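PDB 3HIN: putative 3-hydroxybutyryl-CoA dehydratase from Rhodopseudomonas palustris, which probably acts as a lyase of the enoyl-CoA hydratase/isomerase (crotonase) family, consistent with dehydrating a 3-hydroxyacyl-CoA thioester such as 3-hydroxybutyryl-CoA. Local coordinates for residues L27-N32 and R60-H65; D69-G74 and V109-K114. All coordinates share one frame; numbering follows the deposited sequence.

Contact 1 (L27-N32 and R60-H65); sequences LTIGLN and RAVVIH
His65 folds its imidazole back over Gly30, its partner in the parallel ladder that joins strands 27-31 and 61-65. The ring gets there because CG stands between the backbone N and the carbonyl carbon (chi1 64°), which swings it across to the neighbouring strand. From CB outward, CG lies 4.0 Å from Gly30 CA; CD2 comes to 3.3 Å from Ile29 O, approaching it obliquely. CE1 and NE2 both lie near Gly30 CA, NE2 the nearer, and NE2 also reaches a water at 2.9 Å. Gly30 CA sits over one ring face, 3.6 Å from the centroid, in a CH-pi contact; a CB at this position would collide with CE1, so glycine suits the place. The same water is 2.8 Å from Thr28 OG1, so it bridges threonine and histidine, while Tyr198 meets the imidazole from outside the two strands. An alanine in place of His65 would probably leave this water without its ring partner and open a gap above Gly30.

Beneath these groups runs a regular parallel pairing. Leu27 bonds to Ala61 O and Val63 N, Ile29 to Val63 O and His65 N, and Leu31 N adds a fifth bond, to His65 O at 2.8 Å. On the sheet face opposite His65, branched aliphatic residues interlock: Ile29 CD1 packs on Val62 CG1 at 3.7 Å. Near the strand ends, Leu31 CD1 meets Ile64 CG2 at 3.8 Å. Leu52 closes over Ile29, and Val109 of the next strand touches both Val62 and Ile64.

The strands belong to a beta-alpha-beta unit whose connecting helix is 42-51. Chemically, the seam has two unlike faces, one purely aliphatic and the other carrying a water-linked threonine-histidine pair, with five backbone bonds along it, while Thr28 and Gly30 turn their peptide groups to Asp21 and Val19 of strand 18-23.

Contact 2 (D69-G74 and V109-K114); sequences DHFSAG and VIAALK
Phe71 lays its ring against Leu113, whose CD2 methyl stands almost exactly over the centre, 3.6 Å from the centroid and 3° off the ring normal, a well-formed CH-pi contact. CG of Phe71 is anti to the backbone N (chi1 -173°), which carries the ring along strand 109-113: CD1 comes to 3.2 Å from Ala112 O, and CZ reaches the small CB of Ala111. A flat, apolar ring suits a place bounded by a methyl and a backbone carbonyl. One backbone bond fixes its base, from Phe71 N to Lys114 O at 3.0 Å.

Lys114 meets the start of the loop. Its extended chain runs past the backbone of Asp69, CG 3.3 Å from Asp69 O, and the amine at its end is hydrogen-bonded to Gly66 O, a use for which a long, flexible side chain is well suited.

Farther out, Ser72 OG accepts from Gly74 N in an ST turn, and Asn38 bonds to Phe71 O through its ND2. His70 ND1 pairs with Ala116 N. Loop 69-74 follows strand 61-66 and precedes helix 85-103, with Phe71 also touching Ile64, while helix 197-208 packs on Ala112 and strand 130-134 borders Leu113.

In the fold
From the N terminus, the chain enters the main sheet through strand 18-23, turns back into 26-31, and passes through helix 42-51 before strand 61-66 returns alongside; contact 1 closes that loop of 27 intervening residues. Contact 2 opens only afterwards, so the two follow in series, neither nested nor crossed. It closes the next excursion, through helix 85-103, by bringing loop 69-74 against strand 109-113. The contacts meet because strand 61-66 lies between 26-31 and 109-113: Val62 O and Ile64 N probably bond to Ile110, and Leu31 packs against Phe71 O. Together they tie three consecutive parallel strands to the loop that leaves the middle one.

Contact 1 (L27-N32 and R60-H65)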
loop_
_atom_site.group_PDB
_atom_site.type_symbol
_atom_site.label_atom_id
_atom_site.label_comp_id
_atom_site.label_asym_id
_atom_site.label_seq_id
_atom_site.Cartn_x
_atom_site.Cartn_y
_atom_site.Cartn_z
ATOM N N LEU A 27 18.937 27.948 8.354
ATOM C CA LEU A 27 18.533 28.321 7.001
ATOM C C LEU A 27 17.057 28.673 7.036
ATOM O O LEU A 27 16.215 27.824 7.352
ATOM C CB LEU A 27 18.775 27.172 6.057
ATOM C CG LEU A 27 18.494 27.400 4.560
ATOM C CD1 LEU A 27 19.558 28.315 3.945
ATOM C CD2 LEU A 27 18.361 26.088 3.827
ATOM N N THR A 28 16.732 29.931 6.777
ATOM C CA THR A 28 15.345 30.278 6.776
ATOM C C THR A 28 14.806 30.404 5.380
ATOM O O THR A 28 15.462 31.028 4.525
ATOM C CB THR A 28 15.057 31.553 7.597
ATOM O OG1 THR A 28 15.556 32.706 6.917
ATOM C CG2 THR A 28 15.667 31.379 9.022
ATOM N N ILE A 29 13.601 29.873 5.173
ATOM C CA ILE A 29 13.021 29.761 3.851
ATOM C C ILE A 29 11.610 30.340 3.808
ATOM O O ILE A 29 10.644 29.694 4.229
ATOM C CB ILE A 29 12.924 28.298 3.417
ATOM C CG1 ILE A 29 14.304 27.664 3.282
ATOM C CG2 ILE A 29 12.228 28.237 2.051
ATOM C CD1 ILE A 29 14.256 26.111 2.929
ATOM N N GLY A 30 11.462 31.533 3.258
ATOM C CA GLY A 30 10.157 32.172 3.331
ATOM C C GLY A 30 9.388 32.049 2.060
ATOM O O GLY A 30 9.887 32.414 1.028
ATOM N N LEU A 31 8.187 31.486 2.128
ATOM C CA LEU A 31 7.335 31.347 0.955
ATOM C C LEU A 31 6.864 32.765 0.610
ATOM O O LEU A 31 6.302 33.481 1.460
ATOM C CB LEU A 31 6.116 30.483 1.277
ATOM C CG LEU A 31 6.240 28.944 1.204
ATOM C CD1 LEU A 31 7.619 28.355 1.446
ATOM C CD2 LEU A 31 5.181 28.293 2.051
ATOM N N ASN A 32 7.083 33.132 -0.650
ATOM C CA ASN A 32 7.027 34.500 -1.042
ATOM C C ASN A 32 6.168 34.696 -2.302
ATOM O O ASN A 32 6.663 35.180 -3.295
ATOM C CB ASN A 32 8.450 35.016 -1.262
ATOM C CG ASN A 32 8.493 36.529 -1.497
ATOM O OD1 ASN A 32 7.688 37.279 -0.942
ATOM N ND2 ASN A 32 9.428 36.974 -2.347
ATOM N N ARG A 60 22.322 23.867 10.651
ATOM C CA ARG A 60 21.872 22.824 11.582
ATOM C C ARG A 60 20.373 22.789 11.855
ATOM O O ARG A 60 19.925 21.953 12.619
ATOM C CB ARG A 60 22.711 22.791 12.885
ATOM C CG ARG A 60 24.211 22.524 12.616
ATOM C CD ARG A 60 25.032 22.262 13.901
ATOM N NE ARG A 60 25.082 23.464 14.726
ATOM C CZ ARG A 60 25.858 24.535 14.510
ATOM N NH1 ARG A 60 26.712 24.586 13.464
ATOM N NH2 ARG A 60 25.763 25.575 15.345
ATOM N N ALA A 61 19.608 23.659 11.192
ATOM C CA ALA A 61 18.166 23.669 11.183
ATOM C C ALA A 61 17.649 24.504 10.029
ATOM O O ALA A 61 18.363 25.374 9.489
ATOM C CB ALA A 61 17.610 24.195 12.514
ATOM N N VAL A 62 16.400 24.202 9.664
ATOM C CA VAL A 62 15.666 24.875 8.616
ATOM C C VAL A 62 14.342 25.328 9.190
ATOM O O VAL A 62 13.609 24.504 9.732
ATOM C CB VAL A 62 15.321 23.947 7.400
ATOM C CG1 VAL A 62 14.659 24.792 6.339
ATOM C CG2 VAL A 62 16.525 23.332 6.824
ATOM N N VAL A 63 14.037 26.623 9.068
ATOM C CA VAL A 63 12.687 27.148 9.358
ATOM C C VAL A 63 12.026 27.526 8.037
ATOM O O VAL A 63 12.576 28.345 7.283
ATOM C CB VAL A 63 12.759 28.392 10.256
ATOM C CG1 VAL A 63 11.404 29.106 10.316
ATOM C CG2 VAL A 63 13.187 27.942 11.682
ATOM N N ILE A 64 10.867 26.931 7.741
ATOM C CA ILE A 64 10.075 27.347 6.614
ATOM C C ILE A 64 8.893 28.193 7.082
ATOM O O ILE A 64 8.188 27.837 8.020
ATOM C CB ILE A 64 9.511 26.187 5.892
ATOM C CG1 ILE A 64 10.610 25.279 5.415
ATOM C CG2 ILE A 64 8.610 26.684 4.676
ATOM C CD1 ILE A 64 10.026 23.985 4.861
ATOM N N HIS A 65 8.686 29.322 6.446
ATOM C CA HIS A 65 7.748 30.292 6.993
ATOM C C HIS A 65 7.104 31.067 5.868
ATOM O O HIS A 65 7.538 30.957 4.769
ATOM C CB HIS A 65 8.476 31.226 7.959
ATOM C CG HIS A 65 9.522 32.084 7.324
ATOM N ND1 HIS A 65 9.399 33.460 7.218
ATOM C CD2 HIS A 65 10.742 31.777 6.836
ATOM C CE1 HIS A 65 10.470 33.950 6.620
ATOM N NE2 HIS A 65 11.309 32.951 6.397
HETATM O O HOH W 1 13.748 33.487 4.993
#

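Contact 2 (D69-G74 and V109-K114)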
loop_
_atom_site.group_PDB
_atom_site.type_symbol
_atom_site.label_atom_id
_atom_site.label_comp_id
_atom_site.label_asym_id
_atom_site.label_seq_id
_atom_site.Cartn_x
_atom_site.Cartn_y
_atom_site.Cartn_z
ATOM N N ASP A 69 0.443 37.515 5.424
ATOM C CA ASP A 69 -0.420 37.011 6.473
ATOM C C ASP A 69 -0.571 35.487 6.473
ATOM O O ASP A 69 -1.033 34.941 7.462
ATOM C CB ASP A 69 -1.801 37.648 6.353
ATOM C CG ASP A 69 -1.763 39.195 6.478
ATOM O OD1 ASP A 69 -0.786 39.769 7.058
ATOM O OD2 ASP A 69 -2.761 39.821 5.994
ATOM N N HIS A 70 -0.162 34.795 5.410
ATOM C CA HIS A 70 -0.478 33.357 5.314
ATOM C C HIS A 70 0.746 32.457 5.169
ATOM O O HIS A 70 1.803 32.867 4.625
ATOM C CB HIS A 70 -1.505 33.064 4.182
ATOM C CG HIS A 70 -2.695 33.955 4.236
ATOM N ND1 HIS A 70 -3.793 33.670 5.025
ATOM C CD2 HIS A 70 -2.906 35.188 3.706
ATOM C CE1 HIS A 70 -4.657 34.672 4.934
ATOM N NE2 HIS A 70 -4.136 35.607 4.147
ATOM N N PHE A 71 0.596 31.221 5.653
ATOM C CA PHE A 71 1.583 30.216 5.360
ATOM C C PHE A 71 1.497 29.802 3.871
ATOM O O PHE A 71 2.372 30.162 3.063
ATOM C CB PHE A 71 1.430 29.034 6.281
ATOM C CG PHE A 71 2.516 28.068 6.106
ATOM C CD1 PHE A 71 3.842 28.416 6.467
ATOM C CD2 PHE A 71 2.277 26.854 5.538
ATOM C CE1 PHE A 71 4.901 27.473 6.275
ATOM C CE2 PHE A 71 3.340 25.877 5.366
ATOM C CZ PHE A 71 4.618 26.187 5.693
ATOM N N SER A 72 0.437 29.096 3.504
ATOM C CA SER A 72 0.176 28.765 2.110
ATOM C C SER A 72 -1.242 28.282 1.992
ATOM O O SER A 72 -1.727 27.491 2.804
ATOM C CB SER A 72 1.147 27.713 1.576
ATOM O OG SER A 72 0.726 27.227 0.315
ATOM N N ALA A 73 -1.918 28.793 0.975
ATOM C CA ALA A 73 -3.264 28.397 0.647
ATOM C C ALA A 73 -3.239 27.187 -0.264
ATOM O O ALA A 73 -4.244 26.838 -0.838
ATOM C CB ALA A 73 -3.979 29.582 -0.053
ATOM N N GLY A 74 -2.071 26.575 -0.429
ATOM C CA GLY A 74 -1.964 25.410 -1.273
ATOM C C GLY A 74 -1.899 25.731 -2.749
ATOM O O GLY A 74 -1.339 26.754 -3.120
ATOM N N VAL A 109 13.511 20.264 10.296
ATOM C CA VAL A 109 12.756 21.329 9.642
ATOM C C VAL A 109 11.578 21.745 10.515
ATOM O O VAL A 109 10.772 20.894 10.961
ATOM C CB VAL A 109 12.244 20.858 8.311
ATOM C CG1 VAL A 109 11.471 21.974 7.594
ATOM C CG2 VAL A 109 13.411 20.366 7.460
ATOM N N ILE A 110 11.481 23.060 10.750
ATOM C CA ILE A 110 10.428 23.612 11.552
ATOM C C ILE A 110 9.573 24.487 10.647
ATOM O O ILE A 110 10.108 25.348 9.972
ATOM C CB ILE A 110 11.029 24.454 12.772
ATOM C CG1 ILE A 110 11.979 23.575 13.614
ATOM C CG2 ILE A 110 9.912 25.052 13.678
ATOM C CD1 ILE A 110 13.365 24.089 13.661
ATOM N N ALA A 111 8.261 24.318 10.681
ATOM C CA ALA A 111 7.362 25.183 9.894
ATOM C C ALA A 111 6.650 26.179 10.825
ATOM O O ALA A 111 6.062 25.776 11.838
ATOM C CB ALA A 111 6.338 24.312 9.153
ATOM N N ALA A 112 6.734 27.467 10.507
ATOM C CA ALA A 112 6.090 28.496 11.268
ATOM C C ALA A 112 4.760 28.740 10.610
ATOM O O ALA A 112 4.731 29.153 9.440
ATOM C CB ALA A 112 6.998 29.786 11.290
ATOM N N LEU A 113 3.655 28.401 11.284
ATOM C CA LEU A 113 2.328 28.476 10.649
ATOM C C LEU A 113 1.506 29.714 11.066
ATOM O O LEU A 113 1.465 30.084 12.221
ATOM C CB LEU A 113 1.552 27.190 10.894
ATOM C CG LEU A 113 2.340 25.895 10.637
ATOM C CD1 LEU A 113 1.412 24.734 10.968
ATOM C CD2 LEU A 113 2.806 25.794 9.198
ATOM N N LYS A 114 0.901 30.397 10.109
ATOM C CA LYS A 114 -0.037 31.495 10.422
ATOM C C LYS A 114 -1.061 31.510 9.307
ATOM O O LYS A 114 -0.778 30.954 8.270
ATOM C CB LYS A 114 0.703 32.853 10.433
ATOM C CG LYS A 114 1.345 33.258 9.083
ATOM C CD LYS A 114 2.266 34.465 9.312
ATOM C CE LYS A 114 3.158 34.657 8.100
ATOM N NZ LYS A 114 4.161 35.804 8.229
#